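Local coordinates for enoyl-CoA hydratase/isomerase family protein (Pseudomonas syringae pv. tomato, PDB 3OT6) that probably acts on acyl-CoA thioesters as a hydratase or isomerase of the crotonase family, at residues A[7-12]-A[18-23]; A[36-41]-A[87-92]. All coordinates share one frame; numbering follows the deposited sequence.

Contact 1. Residues A[7-12]-A[18-23]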
loop_
_atom_site.group_PDB
_atom_site.type_symbol
_atom_site.label_atom_id
_atom_site.label_comp_id
_atom_site.label_asym_id
_atom_site.label_seq_id
_atom_site.Cartn_x
_atom_site.Cartn_y
_atom_site.Cartn_z
ATOM N N LEU A 7 0.667 -16.748 -1.318
ATOM C CA LEU A 7 0.961 -15.381 -1.814
ATOM C C LEU A 7 0.502 -14.219 -0.879
ATOM O O LEU A 7 1.323 -13.362 -0.465
ATOM C CB LEU A 7 0.339 -15.152 -3.202
ATOM C CG LEU A 7 1.131 -15.556 -4.446
ATOM C CD1 LEU A 7 0.578 -14.830 -5.663
ATOM C CD2 LEU A 7 2.651 -15.336 -4.320
ATOM N N VAL A 8 -0.804 -14.167 -0.601
ATOM C CA VAL A 8 -1.288 -13.320 0.436
ATOM C C VAL A 8 -2.052 -14.261 1.386
ATOM O O VAL A 8 -3.173 -14.681 1.056
ATOM C CB VAL A 8 -2.208 -12.169 -0.160
ATOM C CG1 VAL A 8 -2.874 -11.396 0.915
ATOM C CG2 VAL A 8 -1.422 -11.228 -1.162
ATOM N N SER A 9 -1.442 -14.654 2.513
ATOM C CA SER A 9 -2.165 -15.517 3.469
ATOM C C SER A 9 -3.232 -14.708 4.253
ATOM O O SER A 9 -3.044 -13.505 4.534
ATOM C CB SER A 9 -1.212 -16.180 4.434
ATOM O OG SER A 9 -0.655 -15.158 5.246
ATOM N N TYR A 10 -4.356 -15.333 4.592
ATOM C CA TYR A 10 -5.367 -14.637 5.372
ATOM C C TYR A 10 -5.531 -15.271 6.743
ATOM O O TYR A 10 -5.918 -16.400 6.874
ATOM C CB TYR A 10 -6.681 -14.677 4.613
ATOM C CG TYR A 10 -7.834 -13.945 5.257
ATOM C CD1 TYR A 10 -8.130 -12.625 4.905
ATOM C CD2 TYR A 10 -8.670 -14.586 6.181
ATOM C CE1 TYR A 10 -9.195 -11.947 5.489
ATOM C CE2 TYR A 10 -9.739 -13.909 6.765
ATOM C CZ TYR A 10 -9.984 -12.595 6.419
ATOM O OH TYR A 10 -11.029 -11.928 6.974
ATOM N N HIS A 11 -5.306 -14.540 7.796
ATOM C CA HIS A 11 -5.682 -15.122 9.067
ATOM C C HIS A 11 -6.542 -14.163 9.898
ATOM O O HIS A 11 -6.154 -13.057 10.115
ATOM C CB HIS A 11 -4.439 -15.676 9.807
ATOM C CG HIS A 11 -4.413 -15.359 11.277
ATOM N ND1 HIS A 11 -4.828 -16.259 12.248
ATOM C CD2 HIS A 11 -4.031 -14.228 11.947
ATOM C CE1 HIS A 11 -4.702 -15.692 13.445
ATOM N NE2 HIS A 11 -4.220 -14.462 13.291
ATOM N N LEU A 12 -7.705 -14.615 10.373
ATOM C CA LEU A 12 -8.594 -13.796 11.250
ATOM C C LEU A 12 -8.466 -14.162 12.761
ATOM O O LEU A 12 -8.541 -15.318 13.157
ATOM C CB LEU A 12 -10.028 -13.899 10.741
ATOM C CG LEU A 12 -11.176 -13.338 11.584
ATOM C CD1 LEU A 12 -11.135 -11.844 11.618
ATOM C CD2 LEU A 12 -12.558 -13.887 11.089
ATOM N N THR A 18 -5.134 -10.353 9.371
ATOM C CA THR A 18 -3.777 -10.123 8.928
ATOM C C THR A 18 -3.659 -10.695 7.533
ATOM O O THR A 18 -3.940 -11.892 7.334
ATOM C CB THR A 18 -2.753 -10.769 9.837
ATOM O OG1 THR A 18 -2.889 -10.255 11.164
ATOM C CG2 THR A 18 -1.360 -10.423 9.370
ATOM N N LEU A 19 -3.292 -9.822 6.569
ATOM C CA LEU A 19 -2.965 -10.184 5.161
ATOM C C LEU A 19 -1.463 -10.148 5.011
ATOM O O LEU A 19 -0.822 -9.083 5.151
ATOM C CB LEU A 19 -3.663 -9.251 4.190
ATOM C CG LEU A 19 -5.189 -9.522 3.964
ATOM C CD1 LEU A 19 -6.034 -9.531 5.247
ATOM C CD2 LEU A 19 -5.807 -8.598 2.983
ATOM N N THR A 20 -0.865 -11.327 4.839
ATOM C CA THR A 20 0.595 -11.407 4.820
ATOM C C THR A 20 1.022 -11.636 3.393
ATOM O O THR A 20 0.621 -12.643 2.795
ATOM C CB THR A 20 1.137 -12.514 5.682
ATOM O OG1 THR A 20 0.687 -12.318 7.033
ATOM C CG2 THR A 20 2.652 -12.462 5.672
ATOM N N LEU A 21 1.721 -10.669 2.801
ATOM C CA LEU A 21 2.191 -10.870 1.459
ATOM C C LEU A 21 3.442 -11.693 1.573
ATOM O O LEU A 21 4.283 -11.436 2.441
ATOM C CB LEU A 21 2.507 -9.532 0.808
ATOM C CG LEU A 21 3.159 -9.500 -0.580
ATOM C CD1 LEU A 21 2.414 -10.305 -1.688
ATOM C CD2 LEU A 21 3.421 -8.050 -0.994
ATOM N N ASN A 22 3.559 -12.694 0.717
ATOM C CA ASN A 22 4.745 -13.533 0.681
ATOM C C ASN A 22 5.033 -14.064 -0.749
ATOM O O ASN A 22 4.555 -15.143 -1.156
ATOM C CB ASN A 22 4.565 -14.656 1.701
ATOM C CG ASN A 22 5.719 -15.619 1.715
ATOM O OD1 ASN A 22 6.803 -15.338 1.193
ATOM N ND2 ASN A 22 5.486 -16.777 2.291
ATOM N N ASN A 23 5.789 -13.282 -1.513
ATOM C CA ASN A 23 6.054 -13.584 -2.906
ATOM C C ASN A 23 7.565 -13.495 -3.233
ATOM O O ASN A 23 8.099 -12.403 -3.443
ATOM C CB ASN A 23 5.276 -12.610 -3.788
ATOM C CG ASN A 23 5.489 -12.877 -5.276
ATOM O OD1 ASN A 23 5.641 -14.026 -5.674
ATOM N ND2 ASN A 23 5.492 -11.824 -6.105
HETATM O O HOH W 1 -1.715 -13.726 7.390
#

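Contact 2. Residues A[36-41]-A[87-92]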
loop_
_atom_site.group_PDB
_atom_site.type_symbol
_atom_site.label_atom_id
_atom_site.label_comp_id
_atom_site.label_asym_id
_atom_site.label_seq_id
_atom_site.Cartn_x
_atom_site.Cartn_y
_atom_site.Cartn_z
ATOM N N ALA A 36 -4.716 -12.339 -5.459
ATOM C CA ALA A 36 -4.700 -12.839 -4.094
ATOM C C ALA A 36 -5.223 -11.765 -3.193
ATOM O O ALA A 36 -6.078 -12.069 -2.375
ATOM C CB ALA A 36 -3.292 -13.280 -3.668
ATOM N N PHE A 37 -4.736 -10.512 -3.339
ATOM C CA PHE A 37 -5.118 -9.374 -2.463
ATOM C C PHE A 37 -6.605 -9.092 -2.545
ATOM O O PHE A 37 -7.244 -8.917 -1.536
ATOM C CB PHE A 37 -4.349 -8.072 -2.830
ATOM C CG PHE A 37 -3.250 -7.746 -1.901
ATOM C CD1 PHE A 37 -1.930 -7.706 -2.360
ATOM C CD2 PHE A 37 -3.519 -7.476 -0.550
ATOM C CE1 PHE A 37 -0.881 -7.441 -1.480
ATOM C CE2 PHE A 37 -2.511 -7.218 0.335
ATOM C CZ PHE A 37 -1.160 -7.208 -0.120
ATOM N N ASN A 38 -7.159 -9.026 -3.750
ATOM C CA ASN A 38 -8.578 -8.843 -3.893
ATOM C C ASN A 38 -9.399 -9.956 -3.206
ATOM O O ASN A 38 -10.463 -9.651 -2.604
ATOM C CB ASN A 38 -8.948 -8.703 -5.354
ATOM C CG ASN A 38 -8.512 -7.345 -5.922
ATOM O OD1 ASN A 38 -8.868 -6.287 -5.367
ATOM N ND2 ASN A 38 -7.729 -7.364 -7.013
ATOM N N ALA A 39 -8.890 -11.201 -3.249
ATOM C CA ALA A 39 -9.605 -12.330 -2.698
ATOM C C ALA A 39 -9.514 -12.209 -1.195
ATOM O O ALA A 39 -10.485 -12.438 -0.500
ATOM C CB ALA A 39 -9.032 -13.652 -3.169
ATOM N N ALA A 40 -8.382 -11.742 -0.695
ATOM C CA ALA A 40 -8.214 -11.633 0.748
ATOM C C ALA A 40 -9.059 -10.522 1.272
ATOM O O ALA A 40 -9.413 -10.540 2.427
ATOM C CB ALA A 40 -6.724 -11.441 1.184
ATOM N N LEU A 41 -9.375 -9.549 0.447
ATOM C CA LEU A 41 -10.056 -8.357 0.958
ATOM C C LEU A 41 -11.511 -8.602 0.881
ATOM O O LEU A 41 -12.241 -8.067 1.679
ATOM C CB LEU A 41 -9.687 -7.060 0.187
ATOM C CG LEU A 41 -8.333 -6.360 0.507
ATOM C CD1 LEU A 41 -7.961 -5.375 -0.611
ATOM C CD2 LEU A 41 -8.304 -5.683 1.899
ATOM N N ALA A 87 -5.155 -0.036 -5.184
ATOM C CA ALA A 87 -4.941 1.111 -4.273
ATOM C C ALA A 87 -6.293 1.851 -4.017
ATOM O O ALA A 87 -6.610 2.240 -2.891
ATOM C CB ALA A 87 -3.839 2.117 -4.812
ATOM N N ARG A 88 -7.047 2.090 -5.062
ATOM C CA ARG A 88 -8.328 2.725 -4.943
ATOM C C ARG A 88 -9.281 1.850 -4.070
ATOM O O ARG A 88 -10.084 2.352 -3.303
ATOM C CB ARG A 88 -8.903 2.942 -6.341
ATOM C CG ARG A 88 -10.024 3.928 -6.357
ATOM C CD ARG A 88 -11.206 3.279 -6.954
ATOM N NE ARG A 88 -12.306 4.183 -7.226
ATOM C CZ ARG A 88 -13.435 4.170 -6.525
ATOM N NH1 ARG A 88 -13.571 3.289 -5.535
ATOM N NH2 ARG A 88 -14.402 5.029 -6.809
ATOM N N ARG A 89 -9.165 0.539 -4.139
ATOM C CA ARG A 89 -10.103 -0.271 -3.393
ATOM C C ARG A 89 -9.722 -0.180 -1.942
ATOM O O ARG A 89 -10.579 -0.060 -1.100
ATOM C CB ARG A 89 -10.106 -1.727 -3.864
ATOM C CG ARG A 89 -10.840 -2.624 -2.927
ATOM C CD ARG A 89 -10.734 -4.076 -3.313
ATOM N NE ARG A 89 -11.671 -4.826 -2.496
ATOM C CZ ARG A 89 -11.864 -6.121 -2.581
ATOM N NH1 ARG A 89 -11.181 -6.846 -3.445
ATOM N NH2 ARG A 89 -12.758 -6.674 -1.811
HETATM N N MSE A 90 -8.424 -0.162 -1.652
HETATM C CA MSE A 90 -7.982 -0.084 -0.271
HETATM C C MSE A 90 -8.407 1.204 0.371
HETATM O O MSE A 90 -8.734 1.237 1.551
HETATM C CB MSE A 90 -6.463 -0.235 -0.157
HETATM C CG MSE A 90 -5.986 -1.637 -0.399
HETATM SE SE MSE A 90 -4.034 -1.815 -0.606
HETATM C CE MSE A 90 -3.381 -1.411 1.214
ATOM N N LEU A 91 -8.374 2.281 -0.385
ATOM C CA LEU A 91 -8.728 3.598 0.167
ATOM C C LEU A 91 -10.238 3.717 0.302
ATOM O O LEU A 91 -10.753 4.625 0.969
ATOM C CB LEU A 91 -8.201 4.702 -0.722
ATOM C CG LEU A 91 -6.680 4.897 -0.646
ATOM C CD1 LEU A 91 -6.225 5.633 -1.903
ATOM C CD2 LEU A 91 -6.413 5.725 0.567
ATOM N N SER A 92 -10.965 2.800 -0.326
ATOM C CA SER A 92 -12.422 2.872 -0.162
ATOM C C SER A 92 -12.935 1.663 0.651
ATOM O O SER A 92 -14.124 1.486 0.787
ATOM C CB SER A 92 -13.165 3.085 -1.466
ATOM O OG SER A 92 -12.783 2.138 -2.369
#

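Contact 1. Residues A[7-12]-A[18-23]
The N-terminal beta hairpin of the crotonase fold is closed here, strand 8-12 running antiparallel to strand 18-21. Ser9 and Thr20 form one hydrogen-bonded pair, Ser9 N to Thr20 O at 2.9 Å and Thr20 N to Ser9 O at 3.1 Å; His11 and Thr18 form the next. Just before the strand, Leu7 O accepts a hydrogen bond from Asn22 N at 2.6 Å.

Side chains alternate between two faces. Ser9, His11, Thr18 and Thr20 share the polar one. Ser9 OG, turned back between its own N and carbonyl carbon (chi1 67°), packs 3.2 Å from Thr20 CB. A water donates a hydrogen bond to Thr18 O at 2.9 Å, and the short hydroxyl side chains of Ser9 and Thr20 both reach this water.

The other face is mostly apolar: Val8 CG2 meets Leu21 CD1 at 4.0 Å, and Tyr10 CD1 lies 3.8 Å from Leu19 CD1, the two side chains pointing the same way, while the Tyr10 hydroxyl bonds to Asp47. Helix 31-46 covers this face, with Val33 on Leu21, Ala40 on Leu19 and Gln43 on Tyr10. Strand 8-13 is one of the two edge strands of the main sheet, and strand 16-21 passes its other edge to the parallel strand 50-54.

Contact 2. Residues A[36-41]-A[87-92]
This is a helix-helix contact carried mainly by one arginine side chain, joining helix 31-46, which packs on the N-terminal hairpin, to the C-terminal part of helix 73-91. The short helical segments run nearly parallel, 18° apart, but their axes stay 11.5 Å from each other, a wide spacing that the long Arg89 side chain bridges.

Its chain leaves with CG anti to the backbone N (chi1 168°) and stays extended as far as NE, which carries the guanidinium across to helix 31-46. There NH1 of Arg89 donates to two oxygens of Asn38: the backbone O at 3.0 Å and the side-chain OD1 at 3.1 Å. Each bond uses a lone pair in its carbonyl plane, but the one to OD1 is straighter (157° at the hydrogen) and the backbone one more bent. The amide is nearly coplanar with the guanidinium, and OD1 sits in the guanidinium plane, whereas the backbone O is tilted from it.

Leu41, one turn further on, closes over the flat group: its CB stands above the centre of one guanidinium face, 3.6 Å from Arg89 CZ. Leu41 CD1 reaches Met90 CG at 4.2 Å, an apolar touch beside the polar one; Met90 is present as selenomethionine.

Asn38 suits its place by offering a second acceptor next to its own carbonyl. Asp42 and Glu45, further along the same helix, form salt bridges with Arg89 NH2. With neutral oxygens gripping NH1 and carboxylates at NH2, the group is fixed in orientation under Leu41, and the two acids probably offset its positive charge in this partly buried place.

Helix 31-46 is common to both contacts: it follows strand 16-21 in the chain, lies against the apolar face of the hairpin in contact 1, and meets helix 73-91 in contact 2. The two touch directly, Leu19 CD2 lying 3.5 Å from Ala40 CB and Val8 CG2 3.7 Å from Ala36 CB; the small alanines let the helix sit close to the sheet. Both contacts are partly buried, but contact 1 lies further from the centre of the chain, on an outer strand. Regular backbone hydrogen bonds hold the hairpin, whereas contact 2 is made through side chains, chiefly Arg89, which also uses a backbone carbonyl of the facing helix.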